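Local coordinates for OBG-type G domain-containing protein (Pyrococcus horikoshii, PDB 2E87), which binds GDP and is probably a GTPase of the Obg type, related to NOG1, whose cellular role is not established, at residues T52-N55 against V56-N60; K41-L44 against R45-R49. All coordinates share one frame; numbering follows the deposited sequence.

How the contacts relate
Contacts 1 and 2 are successive pieces of one helix, 38-67, which belongs to the N-terminal helical region of this NOG1-family protein; residues 41-49 come first in the chain and residues 52-60 follow. Their centres are about 16 Å apart, and the two are joined where Thr52 of contact 1 hydrogen-bonds through OG1 to the carbonyl of Leu48 in contact 2. Contact 1 is the more buried, its centre about 30 Å from the centre of the chain; contact 2 lies farther out, about 46 Å from that centre. Both are remote from the GDP site, which includes Lys180 and Ser181 of the G domain.

Contact 1. Residues T52-N55 against V56-N60; sequences TVSN and VVRDN
Arg58 folds back along the helix over Ser54, one turn earlier. Its CG stands beside its own backbone N, and a bend at chi3 (53°) brings the chain round so that CD comes to 3.1 Å from Ser54 O and NH1 reaches the serine hydroxyl. NH1 is 3.2 Å from Ser54 OG, but the N-H points poorly and the bond is weak; a second weak bond goes from NH1 to Ser54 O. That carbonyl also takes the regular helical bond from Arg58 N at 3.0 Å. The serine OG, turned away from its backbone N (chi1 -176°), is hydrogen-bonded to Glu109 on helix 88-117, whose OE1 also forms a long, weak ion pair with Arg58 NH1.

The segment is a run of regular alpha-helix in the N-terminal helical bundle of the NOG1 family. On another side of it Val53 and Val57 pack one turn apart, Val53 CG1 lying 4.3 Å from Val57 CG2, and both press against helices 14-30 and 122-142. Val56 brings its CG2 methyl to 3.3 Å from Thr52 O. Asn60 returns its amide to Val56 O, ND2 to O 2.7 Å and nearly straight, with the acceptor close to the amide plane; Asn60 N reaches the same oxygen from the opposite face of the carbonyl.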
ATOM      1  N   THR A  52     -26.142   0.547 -25.490  1.00 38.04           N
ATOM      2  CA  THR A  52     -26.382   0.534 -24.058  1.00 35.99           C
ATOM      3  C   THR A  52     -25.529  -0.546 -23.387  1.00 37.69           C
ATOM      4  O   THR A  52     -24.942  -0.313 -22.331  1.00 39.21           O
ATOM      5  CB  THR A  52     -27.888   0.310 -23.751  1.00 38.32           C
ATOM      6  OG1 THR A  52     -28.670   1.247 -24.498  1.00 36.22           O
ATOM      7  CG2 THR A  52     -28.174   0.522 -22.261  1.00 25.73           C
ATOM      8  N   VAL A  53     -25.446  -1.726 -23.992  1.00 37.39           N
ATOM      9  CA  VAL A  53     -24.626  -2.780 -23.404  1.00 34.01           C
ATOM     10  C   VAL A  53     -23.195  -2.308 -23.394  1.00 34.52           C
ATOM     11  O   VAL A  53     -22.500  -2.438 -22.400  1.00 36.94           O
ATOM     12  CB  VAL A  53     -24.683  -4.090 -24.203  1.00 31.73           C
ATOM     13  CG1 VAL A  53     -23.575  -5.057 -23.719  1.00 23.28           C
ATOM     14  CG2 VAL A  53     -26.051  -4.722 -24.034  1.00 28.05           C
ATOM     15  N   SER A  54     -22.759  -1.742 -24.504  1.00 38.67           N
ATOM     16  CA  SER A  54     -21.391  -1.261 -24.599  1.00 40.90           C
ATOM     17  C   SER A  54     -21.064  -0.209 -23.545  1.00 42.70           C
ATOM     18  O   SER A  54     -20.020  -0.277 -22.899  1.00 43.84           O
ATOM     19  CB  SER A  54     -21.123  -0.693 -25.989  1.00 41.73           C
ATOM     20  OG  SER A  54     -19.769  -0.307 -26.111  1.00 49.46           O
ATOM     21  N   ASN A  55     -21.967   0.747 -23.353  1.00 42.62           N
ATOM     22  CA  ASN A  55     -21.732   1.806 -22.382  1.00 43.89           C
ATOM     23  C   ASN A  55     -21.783   1.392 -20.939  1.00 40.50           C
ATOM     24  O   ASN A  55     -20.988   1.861 -20.130  1.00 39.53           O
ATOM     25  CB  ASN A  55     -22.705   2.959 -22.588  1.00 45.51           C
ATOM     26  CG  ASN A  55     -22.183   3.961 -23.565  1.00 53.01           C
ATOM     27  OD1 ASN A  55     -22.221   3.737 -24.773  1.00 52.24           O
ATOM     28  ND2 ASN A  55     -21.652   5.075 -23.050  1.00 62.09           N
ATOM     29  N   VAL A  56     -22.725   0.526 -20.605  1.00 35.32           N
ATOM     30  CA  VAL A  56     -22.847   0.088 -19.235  1.00 35.98           C
ATOM     31  C   VAL A  56     -21.625  -0.718 -18.825  1.00 37.07           C
ATOM     32  O   VAL A  56     -21.087  -0.522 -17.746  1.00 39.27           O
ATOM     33  CB  VAL A  56     -24.138  -0.727 -19.050  1.00 33.04           C
ATOM     34  CG1 VAL A  56     -24.140  -1.431 -17.708  1.00 28.38           C
ATOM     35  CG2 VAL A  56     -25.318   0.215 -19.140  1.00 35.20           C
ATOM     36  N   VAL A  57     -21.173  -1.610 -19.699  1.00 37.35           N
ATOM     37  CA  VAL A  57     -20.003  -2.418 -19.385  1.00 36.83           C
ATOM     38  C   VAL A  57     -18.756  -1.547 -19.283  1.00 40.15           C
ATOM     39  O   VAL A  57     -18.005  -1.636 -18.314  1.00 45.69           O
ATOM     40  CB  VAL A  57     -19.759  -3.499 -20.454  1.00 28.03           C
ATOM     41  CG1 VAL A  57     -18.392  -4.121 -20.248  1.00 31.19           C
ATOM     42  CG2 VAL A  57     -20.845  -4.551 -20.385  1.00 22.98           C
ATOM     43  N   ARG A  58     -18.542  -0.697 -20.282  1.00 41.12           N
ATOM     44  CA  ARG A  58     -17.363   0.144 -20.290  1.00 38.98           C
ATOM     45  C   ARG A  58     -17.349   1.133 -19.141  1.00 42.36           C
ATOM     46  O   ARG A  58     -16.297   1.419 -18.590  1.00 40.83           O
ATOM     47  CB  ARG A  58     -17.234   0.842 -21.642  1.00 36.15           C
ATOM     48  CG  ARG A  58     -16.746  -0.099 -22.749  1.00 37.58           C
ATOM     49  CD  ARG A  58     -17.195   0.359 -24.130  1.00 47.19           C
ATOM     50  NE  ARG A  58     -16.814   1.738 -24.361  1.00 59.37           N
ATOM     51  CZ  ARG A  58     -17.666   2.717 -24.619  1.00 58.26           C
ATOM     52  NH1 ARG A  58     -18.966   2.475 -24.692  1.00 57.23           N
ATOM     53  NH2 ARG A  58     -17.210   3.947 -24.783  1.00 64.51           N
ATOM     54  N   ASP A  59     -18.515   1.627 -18.746  1.00 43.16           N
ATOM     55  CA  ASP A  59     -18.557   2.570 -17.647  1.00 44.44           C
ATOM     56  C   ASP A  59     -18.174   1.912 -16.332  1.00 46.19           C
ATOM     57  O   ASP A  59     -17.374   2.468 -15.583  1.00 49.77           O
ATOM     58  CB  ASP A  59     -19.937   3.208 -17.528  1.00 48.69           C
ATOM     59  CG  ASP A  59     -20.226   4.180 -18.663  1.00 52.88           C
ATOM     60  OD1 ASP A  59     -19.291   4.516 -19.434  1.00 48.49           O
ATOM     61  OD2 ASP A  59     -21.393   4.610 -18.776  1.00 46.42           O
ATOM     62  N   ASN A  60     -18.722   0.731 -16.048  1.00 42.41           N
ATOM     63  CA  ASN A  60     -18.381   0.060 -14.797  1.00 44.79           C
ATOM     64  C   ASN A  60     -16.900  -0.339 -14.782  1.00 43.28           C
ATOM     65  O   ASN A  60     -16.185  -0.057 -13.815  1.00 40.58           O
ATOM     66  CB  ASN A  60     -19.286  -1.156 -14.555  1.00 49.25           C
ATOM     67  CG  ASN A  60     -20.709  -0.759 -14.100  1.00 62.53           C
ATOM     68  OD1 ASN A  60     -20.981  -0.614 -12.907  1.00 59.40           O
ATOM     69  ND2 ASN A  60     -21.609  -0.568 -15.064  1.00 65.58           N
TER

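Contact 2. Residues K41-L44 against R45-R49; sequences KARL and REELR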
ATOM      1  N   LYS A  41     -37.552   0.532 -37.263  1.00 61.63           N
ATOM      2  CA  LYS A  41     -37.791   0.609 -35.820  1.00 57.49           C
ATOM      3  C   LYS A  41     -37.060  -0.476 -35.047  1.00 53.09           C
ATOM      4  O   LYS A  41     -36.492  -0.214 -33.992  1.00 46.70           O
ATOM      5  CB  LYS A  41     -39.295   0.542 -35.523  1.00 61.61           C
ATOM      6  CG  LYS A  41     -40.042   1.813 -35.911  1.00 68.77           C
ATOM      7  CD  LYS A  41     -41.471   1.827 -35.385  1.00 76.47           C
ATOM      8  CE  LYS A  41     -42.138   3.166 -35.679  1.00 81.69           C
ATOM      9  NZ  LYS A  41     -43.601   3.172 -35.386  1.00 85.52           N
ATOM     10  N   ALA A  42     -37.089  -1.696 -35.567  1.00 49.60           N
ATOM     11  CA  ALA A  42     -36.388  -2.797 -34.931  1.00 51.95           C
ATOM     12  C   ALA A  42     -34.886  -2.484 -35.001  1.00 53.38           C
ATOM     13  O   ALA A  42     -34.154  -2.640 -34.018  1.00 51.68           O
ATOM     14  CB  ALA A  42     -36.698  -4.099 -35.656  1.00 48.11           C
ATOM     15  N   ARG A  43     -34.450  -2.013 -36.166  1.00 53.69           N
ATOM     16  CA  ARG A  43     -33.057  -1.668 -36.407  1.00 54.06           C
ATOM     17  C   ARG A  43     -32.534  -0.581 -35.461  1.00 54.44           C
ATOM     18  O   ARG A  43     -31.394  -0.653 -35.001  1.00 55.39           O
ATOM     19  CB  ARG A  43     -32.878  -1.247 -37.874  1.00 56.04           C
ATOM     20  CG  ARG A  43     -31.458  -0.830 -38.263  1.00 59.92           C
ATOM     21  CD  ARG A  43     -31.283  -0.745 -39.784  1.00 64.78           C
ATOM     22  NE  ARG A  43     -32.101   0.298 -40.404  1.00 69.49           N
ATOM     23  CZ  ARG A  43     -32.744   0.156 -41.564  1.00 72.45           C
ATOM     24  NH1 ARG A  43     -32.674  -0.987 -42.241  1.00 64.90           N
ATOM     25  NH2 ARG A  43     -33.474   1.155 -42.042  1.00 73.52           N
ATOM     26  N   LEU A  44     -33.355   0.421 -35.162  1.00 53.04           N
ATOM     27  CA  LEU A  44     -32.931   1.487 -34.255  1.00 50.64           C
ATOM     28  C   LEU A  44     -32.964   1.001 -32.815  1.00 48.09           C
ATOM     29  O   LEU A  44     -32.318   1.573 -31.946  1.00 52.68           O
ATOM     30  CB  LEU A  44     -33.842   2.712 -34.369  1.00 49.31           C
ATOM     31  CG  LEU A  44     -33.972   3.401 -35.728  1.00 54.49           C
ATOM     32  CD1 LEU A  44     -34.917   4.588 -35.598  1.00 55.01           C
ATOM     33  CD2 LEU A  44     -32.606   3.855 -36.210  1.00 57.72           C
ATOM     34  N   ARG A  45     -33.742  -0.036 -32.556  1.00 44.54           N
ATOM     35  CA  ARG A  45     -33.828  -0.569 -31.209  1.00 48.49           C
ATOM     36  C   ARG A  45     -32.598  -1.418 -30.948  1.00 42.06           C
ATOM     37  O   ARG A  45     -31.976  -1.317 -29.892  1.00 40.93           O
ATOM     38  CB  ARG A  45     -35.089  -1.434 -31.023  1.00 47.33           C
ATOM     39  CG  ARG A  45     -36.297  -0.670 -30.539  1.00 57.23           C
ATOM     40  CD  ARG A  45     -37.293  -1.561 -29.810  1.00 61.46           C
ATOM     41  NE  ARG A  45     -38.488  -0.809 -29.431  1.00 65.18           N
ATOM     42  CZ  ARG A  45     -39.521  -0.594 -30.242  1.00 69.90           C
ATOM     43  NH1 ARG A  45     -39.510  -1.084 -31.476  1.00 69.36           N
ATOM     44  NH2 ARG A  45     -40.555   0.125 -29.827  1.00 69.30           N
ATOM     45  N   GLU A  46     -32.270  -2.257 -31.927  1.00 37.90           N
ATOM     46  CA  GLU A  46     -31.127  -3.141 -31.836  1.00 41.83           C
ATOM     47  C   GLU A  46     -29.853  -2.316 -31.704  1.00 43.46           C
ATOM     48  O   GLU A  46     -28.949  -2.681 -30.957  1.00 43.49           O
ATOM     49  CB  GLU A  46     -31.092  -4.044 -33.062  1.00 43.08           C
ATOM     50  CG  GLU A  46     -32.330  -4.923 -33.165  1.00 44.03           C
ATOM     51  CD  GLU A  46     -32.389  -5.997 -32.089  1.00 43.85           C
ATOM     52  OE1 GLU A  46     -31.890  -5.766 -30.976  1.00 40.00           O
ATOM     53  OE2 GLU A  46     -32.957  -7.076 -32.347  1.00 48.57           O
ATOM     54  N   GLU A  47     -29.797  -1.197 -32.419  1.00 43.37           N
ATOM     55  CA  GLU A  47     -28.649  -0.298 -32.334  1.00 43.98           C
ATOM     56  C   GLU A  47     -28.576   0.277 -30.924  1.00 46.35           C
ATOM     57  O   GLU A  47     -27.491   0.388 -30.343  1.00 48.28           O
ATOM     58  CB  GLU A  47     -28.783   0.860 -33.322  1.00 39.36           C
ATOM     59  CG  GLU A  47     -28.389   0.515 -34.728  1.00 46.00           C
ATOM     60  CD  GLU A  47     -28.729   1.619 -35.712  1.00 50.52           C
ATOM     61  OE1 GLU A  47     -28.353   2.792 -35.467  1.00 50.08           O
ATOM     62  OE2 GLU A  47     -29.368   1.302 -36.733  1.00 48.89           O
ATOM     63  N   LEU A  48     -29.732   0.646 -30.376  1.00 38.65           N
ATOM     64  CA  LEU A  48     -29.774   1.208 -29.039  1.00 40.09           C
ATOM     65  C   LEU A  48     -29.281   0.168 -28.048  1.00 39.57           C
ATOM     66  O   LEU A  48     -28.523   0.486 -27.144  1.00 40.43           O
ATOM     67  CB  LEU A  48     -31.195   1.646 -28.670  1.00 35.89           C
ATOM     68  CG  LEU A  48     -31.380   2.136 -27.228  1.00 35.85           C
ATOM     69  CD1 LEU A  48     -30.525   3.376 -26.949  1.00 35.36           C
ATOM     70  CD2 LEU A  48     -32.836   2.444 -26.999  1.00 39.79           C
ATOM     71  N   ARG A  49     -29.713  -1.079 -28.218  1.00 36.98           N
ATOM     72  CA  ARG A  49     -29.289  -2.136 -27.316  1.00 33.02           C
ATOM     73  C   ARG A  49     -27.779  -2.305 -27.373  1.00 38.31           C
ATOM     74  O   ARG A  49     -27.118  -2.375 -26.332  1.00 33.33           O
ATOM     75  CB  ARG A  49     -29.941  -3.465 -27.677  1.00 36.68           C
ATOM     76  CG  ARG A  49     -31.409  -3.568 -27.367  1.00 35.23           C
ATOM     77  CD  ARG A  49     -31.844  -5.031 -27.437  1.00 40.28           C
ATOM     78  NE  ARG A  49     -33.239  -5.219 -27.048  1.00 37.26           N
ATOM     79  CZ  ARG A  49     -34.274  -4.942 -27.830  1.00 39.09           C
ATOM     80  NH1 ARG A  49     -34.072  -4.474 -29.052  1.00 36.17           N
ATOM     81  NH2 ARG A  49     -35.511  -5.109 -27.380  1.00 36.11           N
TER
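Glu47 runs back past Arg43, the residue one turn before it on the helix. Its CB lies 3.5 Å from Arg43 O, and CG, set beside the glutamate's own backbone N (chi1 -81°), comes closer to that oxygen, at 3.2 Å. CD remains near the same carbonyl, and the carboxylate comes alongside the arginine's aliphatic part: OE2 is 3.4 Å from Arg43 CG. OE2 also lies 3.3 Å from Arg43 O, two acceptors that cannot bond. The two side chains point the same way, with the guanidinium and carboxylate planes 30° apart. Their charged ends nevertheless do not meet, since Arg43 NE and Glu47 OE2 are 4.7 Å apart; the attraction is probably felt across that gap. Arg43 NH1 instead makes weak hydrogen bonds to Ser119 and Asn120, while Glu47 OE1 has Arg51 as a long, weak ion partner.

These residues lie on helix 38-67 of the NOG1-type helical bundle, where the Arg43 and Glu47 side chains both touch Ile116 on helix 88-117. The backbone is less regular at Arg45, whose N divides itself weakly between Lys41 O and Ala42 O. Glu46 N bonds to Ala42 O at 2.8 Å. Glu46 also bends at chi2 (-69°), and its CG passes 3.0 Å from Ala42 O toward Arg129 on helix 122-142, with which it forms a salt bridge, although the position of OE1 is less certain. Arg45 passes Lys41 O and hydrogen-bonds through NE to the carbonyl of Ala29.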